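Local coordinates for aminoglycoside N(3)-acetyltransferase, AAC(3)-IVa (Escherichia coli, PDB 6MN3), which probably confers resistance to 2-deoxystreptamine antibiotics such as gentamicin and apramycin by moving an acetyl group from acetyl-CoA to their N3 amine, at residues L121-H126 against V183-N188; Y166-H171 against D253-S258. All blocks are in the same frame, centred on the assembly; numbering follows the deposited sequence.

Interaction 1 (L121-H126 against V183-N188); sequences LPLPPH and VDYLEN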
ATOM      1  N   LEU A 121      -3.308 -16.766  -4.223  1.00 91.41           N
ATOM      2  CA  LEU A 121      -3.373 -16.320  -2.832  1.00 90.93           C
ATOM      3  C   LEU A 121      -1.997 -16.445  -2.187  1.00 91.05           C
ATOM      4  O   LEU A 121      -1.453 -17.558  -2.114  1.00 91.66           O
ATOM      5  CB  LEU A 121      -4.411 -17.129  -2.054  1.00 90.13           C
ATOM      6  CG  LEU A 121      -4.936 -16.527  -0.737  1.00 90.58           C
ATOM      7  CD1 LEU A 121      -6.267 -17.155  -0.336  1.00 94.52           C
ATOM      8  CD2 LEU A 121      -3.938 -16.635   0.409  1.00 90.85           C
ATOM      9  N   PRO A 122      -1.396 -15.344  -1.708  1.00 88.07           N
ATOM     10  CA  PRO A 122      -0.112 -15.453  -1.005  1.00 90.96           C
ATOM     11  C   PRO A 122      -0.279 -15.461   0.508  1.00 94.79           C
ATOM     12  O   PRO A 122      -1.014 -14.635   1.059  1.00 95.12           O
ATOM     13  CB  PRO A 122       0.652 -14.208  -1.483  1.00 86.64           C
ATOM     14  CG  PRO A 122      -0.399 -13.307  -2.166  1.00 82.03           C
ATOM     15  CD  PRO A 122      -1.750 -13.938  -1.956  1.00 84.41           C
ATOM     16  N   LEU A 123       0.396 -16.384   1.190  1.00 95.12           N
ATOM     17  CA  LEU A 123       0.369 -16.464   2.647  1.00 94.42           C
ATOM     18  C   LEU A 123       1.790 -16.344   3.181  1.00 91.68           C
ATOM     19  O   LEU A 123       2.620 -17.229   2.908  1.00 95.39           O
ATOM     20  CB  LEU A 123      -0.269 -17.776   3.119  1.00100.19           C
ATOM     21  CG  LEU A 123      -1.584 -18.201   2.461  1.00103.41           C
ATOM     22  CD1 LEU A 123      -1.331 -19.218   1.355  1.00103.31           C
ATOM     23  CD2 LEU A 123      -2.570 -18.747   3.483  1.00109.82           C
ATOM     24  N   PRO A 124       2.136 -15.290   3.942  1.00 87.75           N
ATOM     25  CA  PRO A 124       1.340 -14.126   4.358  1.00 82.28           C
ATOM     26  C   PRO A 124       0.895 -13.246   3.184  1.00 80.24           C
ATOM     27  O   PRO A 124       1.421 -13.408   2.084  1.00 80.81           O
ATOM     28  CB  PRO A 124       2.302 -13.363   5.283  1.00 79.03           C
ATOM     29  CG  PRO A 124       3.267 -14.388   5.753  1.00 83.66           C
ATOM     30  CD  PRO A 124       3.467 -15.281   4.572  1.00 86.71           C
ATOM     31  N   PRO A 125      -0.061 -12.340   3.418  1.00 77.60           N
ATOM     32  CA  PRO A 125      -0.617 -11.557   2.300  1.00 77.24           C
ATOM     33  C   PRO A 125       0.412 -10.774   1.500  1.00 75.29           C
ATOM     34  O   PRO A 125       0.183 -10.518   0.312  1.00 76.99           O
ATOM     35  CB  PRO A 125      -1.611 -10.620   3.000  1.00 77.10           C
ATOM     36  CG  PRO A 125      -2.023 -11.363   4.220  1.00 78.66           C
ATOM     37  CD  PRO A 125      -0.804 -12.110   4.672  1.00 78.32           C
ATOM     38  N   HIS A 126       1.535 -10.384   2.102  1.00 70.26           N
ATOM     39  CA  HIS A 126       2.504  -9.554   1.394  1.00 66.75           C
ATOM     40  C   HIS A 126       3.826 -10.287   1.204  1.00 68.22           C
ATOM     41  O   HIS A 126       4.898  -9.748   1.497  1.00 66.44           O
ATOM     42  CB  HIS A 126       2.707  -8.238   2.144  1.00 63.69           C
ATOM     43  CG  HIS A 126       1.424  -7.558   2.506  1.00 65.67           C
ATOM     44  ND1 HIS A 126       1.184  -7.034   3.757  1.00 66.77           N
ATOM     45  CD2 HIS A 126       0.302  -7.332   1.781  1.00 65.54           C
ATOM     46  CE1 HIS A 126      -0.027  -6.506   3.786  1.00 67.74           C
ATOM     47  NE2 HIS A 126      -0.583  -6.674   2.600  1.00 66.80           N
ATOM     48  N   VAL A 183      -8.765 -20.941   5.649  1.00112.61           N
ATOM     49  CA  VAL A 183      -7.345 -21.100   5.366  1.00108.63           C
ATOM     50  C   VAL A 183      -6.588 -20.206   6.338  1.00106.21           C
ATOM     51  O   VAL A 183      -6.555 -18.983   6.164  1.00103.55           O
ATOM     52  CB  VAL A 183      -7.007 -20.739   3.916  1.00101.72           C
ATOM     53  CG1 VAL A 183      -5.531 -21.033   3.639  1.00 98.16           C
ATOM     54  CG2 VAL A 183      -7.899 -21.487   2.952  1.00106.82           C
ATOM     55  N   ASP A 184      -5.972 -20.811   7.346  1.00106.96           N
ATOM     56  CA  ASP A 184      -5.187 -20.097   8.342  1.00110.67           C
ATOM     57  C   ASP A 184      -3.709 -20.084   7.964  1.00108.92           C
ATOM     58  O   ASP A 184      -3.198 -21.005   7.318  1.00107.34           O
ATOM     59  CB  ASP A 184      -5.369 -20.732   9.725  1.00111.57           C
ATOM     60  CG  ASP A 184      -6.826 -20.947  10.077  1.00116.58           C
ATOM     61  OD1 ASP A 184      -7.557 -21.545   9.262  1.00120.33           O
ATOM     62  OD2 ASP A 184      -7.249 -20.493  11.158  1.00118.77           O
ATOM     63  N   TYR A 185      -3.022 -19.026   8.387  1.00104.72           N
ATOM     64  CA  TYR A 185      -1.609 -18.833   8.095  1.00 98.09           C
ATOM     65  C   TYR A 185      -0.968 -18.119   9.279  1.00 98.67           C
ATOM     66  O   TYR A 185      -1.629 -17.809  10.272  1.00100.76           O
ATOM     67  CB  TYR A 185      -1.415 -18.048   6.792  1.00 93.87           C
ATOM     68  CG  TYR A 185      -2.190 -16.748   6.744  1.00 92.62           C
ATOM     69  CD1 TYR A 185      -1.588 -15.546   7.089  1.00 90.77           C
ATOM     70  CD2 TYR A 185      -3.526 -16.724   6.358  1.00 95.08           C
ATOM     71  CE1 TYR A 185      -2.292 -14.357   7.051  1.00 93.33           C
ATOM     72  CE2 TYR A 185      -4.238 -15.539   6.319  1.00 97.94           C
ATOM     73  CZ  TYR A 185      -3.615 -14.359   6.667  1.00 96.74           C
ATOM     74  OH  TYR A 185      -4.313 -13.174   6.631  1.00 96.37           O
ATOM     75  N   LEU A 186       0.333 -17.858   9.172  1.00 96.06           N
ATOM     76  CA  LEU A 186       1.075 -17.124  10.192  1.00 93.67           C
ATOM     77  C   LEU A 186       1.543 -15.813   9.574  1.00 95.33           C
ATOM     78  O   LEU A 186       2.447 -15.806   8.731  1.00 91.35           O
ATOM     79  CB  LEU A 186       2.249 -17.948  10.715  1.00 87.59           C
ATOM     80  CG  LEU A 186       1.870 -19.216  11.485  1.00 88.81           C
ATOM     81  CD1 LEU A 186       3.113 -19.979  11.914  1.00 84.94           C
ATOM     82  CD2 LEU A 186       0.998 -18.880  12.688  1.00 87.53           C
ATOM     83  N   GLU A 187       0.929 -14.711   9.992  1.00 99.22           N
ATOM     84  CA  GLU A 187       1.187 -13.398   9.420  1.00104.69           C
ATOM     85  C   GLU A 187       2.003 -12.543  10.379  1.00 98.69           C
ATOM     86  O   GLU A 187       1.960 -12.730  11.598  1.00102.33           O
ATOM     87  CB  GLU A 187      -0.126 -12.682   9.084  1.00115.19           C
ATOM     88  CG  GLU A 187       0.030 -11.472   8.177  1.00118.90           C
ATOM     89  CD  GLU A 187      -1.219 -10.614   8.132  1.00126.27           C
ATOM     90  OE1 GLU A 187      -2.324 -11.179   7.999  1.00130.29           O
ATOM     91  OE2 GLU A 187      -1.093  -9.376   8.236  1.00127.88           O
ATOM     92  N   ASN A 188       2.747 -11.598   9.810  1.00 93.79           N
ATOM     93  CA  ASN A 188       3.521 -10.634  10.590  1.00 90.72           C
ATOM     94  C   ASN A 188       2.734  -9.329  10.708  1.00 93.64           C
ATOM     95  O   ASN A 188       3.032  -8.318  10.071  1.00 93.89           O
ATOM     96  CB  ASN A 188       4.885 -10.415   9.945  1.00 83.78           C
ATOM     97  CG  ASN A 188       4.789 -10.190   8.449  1.00 79.09           C
ATOM     98  OD1 ASN A 188       4.326 -11.058   7.709  1.00 77.65           O
ATOM     99  ND2 ASN A 188       5.222  -9.019   7.996  1.00 77.71           N
TER
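Leu123 and Pro124 of an irregular loop come up to Tyr185 and Glu187 of strand 181-187, their CA atoms nearest at Pro124 and Glu187, 5.1 Å apart, and no hydrogen bond joins the segments. CD2 makes the nearest contacts of Leu123: it sits 3.6 Å from Tyr185 CB, meets the ring obliquely and also reaches Val183 CG1. In Tyr185, chi1 of 52° sets CG between backbone N and carbonyl carbon, where it too lies against Leu123 CD2, 3.8 Å away. Pro125 crosses the tyrosine at about a right angle, its CD 3.6 Å from Tyr185 CE1. The same CD is 3.7 Å from Glu187 CG, which lies in plane at the edge of the tyrosine ring. Pro124, after a cis peptide bond, puts CG 3.4 Å from Leu186 O, with CB 3.9 Å from Asn188 OD1; Asn188 ND2 is held by Glu159. Tyr185 OH donates to Glu187 OE1 at 3.1 Å, nearly along the C-O axis. Prolines suit this loop because their rings offer compact apolar surface without an N-H to satisfy. The loop thus joins the hairpin by van der Waals packing, largely apolar, while Tyr185 OH and Glu187 OE1 satisfy each other within the strand.

Interaction 2 (Y166-H171 against D253-S258); sequences YGVPRH and DAARQS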
ATOM      1  N   TYR A 166       8.540 -12.884  14.356  1.00 88.00           N
ATOM      2  CA  TYR A 166       7.180 -12.922  14.871  1.00 85.30           C
ATOM      3  C   TYR A 166       6.189 -13.335  13.789  1.00 83.36           C
ATOM      4  O   TYR A 166       6.385 -13.075  12.598  1.00 81.59           O
ATOM      5  CB  TYR A 166       6.777 -11.568  15.460  1.00 80.56           C
ATOM      6  CG  TYR A 166       7.167 -10.362  14.638  1.00 71.11           C
ATOM      7  CD1 TYR A 166       6.427  -9.984  13.526  1.00 67.30           C
ATOM      8  CD2 TYR A 166       8.262  -9.585  14.990  1.00 68.57           C
ATOM      9  CE1 TYR A 166       6.775  -8.874  12.780  1.00 67.81           C
ATOM     10  CE2 TYR A 166       8.615  -8.472  14.254  1.00 67.34           C
ATOM     11  CZ  TYR A 166       7.869  -8.121  13.148  1.00 63.76           C
ATOM     12  OH  TYR A 166       8.220  -7.016  12.406  1.00 53.46           O
ATOM     13  N   GLY A 167       5.114 -13.991  14.221  1.00 84.85           N
ATOM     14  CA  GLY A 167       4.076 -14.451  13.323  1.00 82.07           C
ATOM     15  C   GLY A 167       2.837 -14.913  14.060  1.00 90.54           C
ATOM     16  O   GLY A 167       2.834 -15.987  14.671  1.00 98.60           O
ATOM     17  N   VAL A 168       1.777 -14.111  14.018  1.00 88.57           N
ATOM     18  CA  VAL A 168       0.530 -14.429  14.710  1.00 92.53           C
ATOM     19  C   VAL A 168      -0.409 -15.138  13.741  1.00 92.05           C
ATOM     20  O   VAL A 168      -0.355 -14.885  12.527  1.00 89.08           O
ATOM     21  CB  VAL A 168      -0.120 -13.165  15.297  1.00 93.39           C
ATOM     22  CG1 VAL A 168       0.771 -12.568  16.375  1.00 95.19           C
ATOM     23  CG2 VAL A 168      -0.394 -12.146  14.203  1.00 86.68           C
ATOM     24  N   PRO A 169      -1.273 -16.035  14.219  1.00 95.97           N
ATOM     25  CA  PRO A 169      -2.152 -16.786  13.309  1.00 96.63           C
ATOM     26  C   PRO A 169      -3.365 -15.960  12.897  1.00 97.67           C
ATOM     27  O   PRO A 169      -4.128 -15.487  13.742  1.00 94.33           O
ATOM     28  CB  PRO A 169      -2.559 -18.009  14.140  1.00100.61           C
ATOM     29  CG  PRO A 169      -2.475 -17.540  15.552  1.00101.89           C
ATOM     30  CD  PRO A 169      -1.360 -16.527  15.606  1.00 98.95           C
ATOM     31  N   ARG A 170      -3.531 -15.782  11.592  1.00100.15           N
ATOM     32  CA  ARG A 170      -4.721 -15.191  10.995  1.00101.25           C
ATOM     33  C   ARG A 170      -5.407 -16.255  10.138  1.00101.17           C
ATOM     34  O   ARG A 170      -5.007 -17.422  10.129  1.00101.78           O
ATOM     35  CB  ARG A 170      -4.352 -13.944  10.185  1.00 97.75           C
ATOM     36  CG  ARG A 170      -3.694 -12.839  11.001  1.00 96.16           C
ATOM     37  CD  ARG A 170      -4.717 -12.061  11.811  1.00 98.71           C
ATOM     38  NE  ARG A 170      -4.309 -11.893  13.204  1.00 99.94           N
ATOM     39  CZ  ARG A 170      -3.714 -10.805  13.683  1.00 94.71           C
ATOM     40  NH1 ARG A 170      -3.453  -9.783  12.881  1.00 90.08           N
ATOM     41  NH2 ARG A 170      -3.380 -10.741  14.965  1.00 94.73           N
ATOM     42  N   HIS A 171      -6.446 -15.851   9.412  1.00102.02           N
ATOM     43  CA  HIS A 171      -7.163 -16.792   8.563  1.00104.24           C
ATOM     44  C   HIS A 171      -7.949 -16.025   7.510  1.00103.92           C
ATOM     45  O   HIS A 171      -8.119 -14.807   7.592  1.00100.99           O
ATOM     46  CB  HIS A 171      -8.087 -17.698   9.386  1.00106.64           C
ATOM     47  CG  HIS A 171      -9.327 -17.018   9.878  1.00106.33           C
ATOM     48  ND1 HIS A 171      -9.386 -16.362  11.088  1.00106.25           N
ATOM     49  CD2 HIS A 171     -10.556 -16.897   9.323  1.00106.75           C
ATOM     50  CE1 HIS A 171     -10.598 -15.864  11.257  1.00107.53           C
ATOM     51  NE2 HIS A 171     -11.327 -16.174  10.200  1.00107.98           N
ATOM     52  N   ASP A 253       2.570  -6.855  21.516  1.00 92.77           N
ATOM     53  CA  ASP A 253       2.936  -7.916  22.446  1.00101.37           C
ATOM     54  C   ASP A 253       2.426  -9.278  21.992  1.00 99.43           C
ATOM     55  O   ASP A 253       2.998 -10.302  22.380  1.00 95.97           O
ATOM     56  CB  ASP A 253       2.408  -7.594  23.846  1.00107.94           C
ATOM     57  CG  ASP A 253       3.169  -6.462  24.508  1.00109.95           C
ATOM     58  OD1 ASP A 253       4.199  -6.030  23.946  1.00109.40           O
ATOM     59  OD2 ASP A 253       2.737  -6.003  25.587  1.00110.89           O
ATOM     60  N   ALA A 254       1.369  -9.312  21.178  1.00 98.21           N
ATOM     61  CA  ALA A 254       0.909 -10.578  20.616  1.00 98.38           C
ATOM     62  C   ALA A 254       1.928 -11.144  19.635  1.00 98.57           C
ATOM     63  O   ALA A 254       2.155 -12.360  19.600  1.00 99.72           O
ATOM     64  CB  ALA A 254      -0.447 -10.391  19.937  1.00 95.37           C
ATOM     65  N   ALA A 255       2.550 -10.280  18.829  1.00 93.62           N
ATOM     66  CA  ALA A 255       3.585 -10.742  17.911  1.00 85.38           C
ATOM     67  C   ALA A 255       4.827 -11.193  18.667  1.00 83.00           C
ATOM     68  O   ALA A 255       5.493 -12.153  18.262  1.00 82.79           O
ATOM     69  CB  ALA A 255       3.932  -9.639  16.911  1.00 81.60           C
ATOM     70  N   ARG A 256       5.149 -10.518  19.772  1.00 86.20           N
ATOM     71  CA  ARG A 256       6.301 -10.914  20.578  1.00 89.92           C
ATOM     72  C   ARG A 256       6.114 -12.312  21.157  1.00 98.47           C
ATOM     73  O   ARG A 256       7.081 -13.075  21.278  1.00 88.29           O
ATOM     74  CB  ARG A 256       6.530  -9.896  21.695  1.00 86.36           C
ATOM     75  CG  ARG A 256       7.718 -10.200  22.594  1.00 88.62           C
ATOM     76  CD  ARG A 256       8.909  -9.321  22.254  1.00 88.44           C
ATOM     77  NE  ARG A 256       8.598  -7.902  22.403  1.00 90.40           N
ATOM     78  CZ  ARG A 256       9.456  -6.919  22.153  1.00 90.03           C
ATOM     79  NH1 ARG A 256      10.685  -7.199  21.741  1.00 88.67           N
ATOM     80  NH2 ARG A 256       9.087  -5.656  22.314  1.00 89.82           N
ATOM     81  N   GLN A 257       4.876 -12.668  21.510  1.00114.65           N
ATOM     82  CA  GLN A 257       4.614 -13.966  22.126  1.00127.97           C
ATOM     83  C   GLN A 257       4.985 -15.110  21.191  1.00129.08           C
ATOM     84  O   GLN A 257       5.654 -16.068  21.595  1.00132.24           O
ATOM     85  CB  GLN A 257       3.143 -14.067  22.533  1.00137.79           C
ATOM     86  CG  GLN A 257       2.755 -13.195  23.714  1.00145.25           C
ATOM     87  CD  GLN A 257       1.264 -13.228  23.991  1.00150.84           C
ATOM     88  OE1 GLN A 257       0.469 -13.606  23.130  1.00150.15           O
ATOM     89  NE2 GLN A 257       0.877 -12.828  25.196  1.00155.59           N
ATOM     90  N   SER A 258       4.561 -15.025  19.929  1.00126.31           N
ATOM     91  CA  SER A 258       4.823 -16.087  18.965  1.00121.37           C
ATOM     92  C   SER A 258       6.258 -16.033  18.455  1.00113.94           C
ATOM     93  O   SER A 258       6.493 -16.124  17.246  1.00115.44           O
ATOM     94  CB  SER A 258       3.841 -16.001  17.795  1.00118.75           C
ATOM     95  OG  SER A 258       2.514 -16.254  18.222  1.00120.52           O
TER
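The Tyr166 ring is approached obliquely by Ala255 CB, 4.0 Å from Tyr166 CG, while one face of the Arg170 guanidinium carries Val168 CG2 of its own strand, 3.4 Å above the plane and offset toward the rim. Across the contact, the base of the tyrosine matters more than its ring: Tyr166 CB lies 3.1 Å from Ala255 O and 3.7 Å from Ala255 CB. Tyr166 CG stands between the backbone N and the carbonyl carbon (chi1 44°), and the ring leads away from helix 250-257 toward Glu159, which its hydroxyl meets in a hydrogen bond. Small alanines suit this side of the helix, since a lone methyl lets the loop backbone approach closely; Tyr166 CA and Ala255 CA are 5.2 Å apart. Val168 sends CG1 onto the helix, 3.5 Å from Ala254 O and 3.7 Å from Ala255 CA. Its branched side chain can therefore touch the helix with one methyl and lay the other over the rim of one guanidinium face. At the helix end, Ser258, the first residue to leave helical backbone angles, brings CB to 3.3 Å from Gly167 O, a contact made by the backbone carbonyl of the glycine. No hydrogen bond crosses between the segments, so the last helix is packed against the start of the hairpin through methyl, methylene and backbone surfaces.

Interactions 1 and 2, with centres about 12 Å apart, meet through the antiparallel hairpin of strands 168-174 and 181-187. Val168 N to Glu187 O at 2.8 Å and Arg170 N to Tyr185 O at 3.1 Å are probable hydrogen bonds between the strands, so the loop 121-126 on one strand and helix 250-257 beside the other pack against the same two-stranded sheet. Both also approach Glu159: Asn188 of interaction 1 and Tyr166 of interaction 2 each hydrogen-bond to it. Glu159, His156 and Cys192 are arranged like a Cys-His-Glu triad, possibly the catalytic one. The zinc ion, bound by Cys191, His243, Cys249 and Cys252, lies about 8 Å from the Ala255 side chain and about 13 Å from that of Asn188.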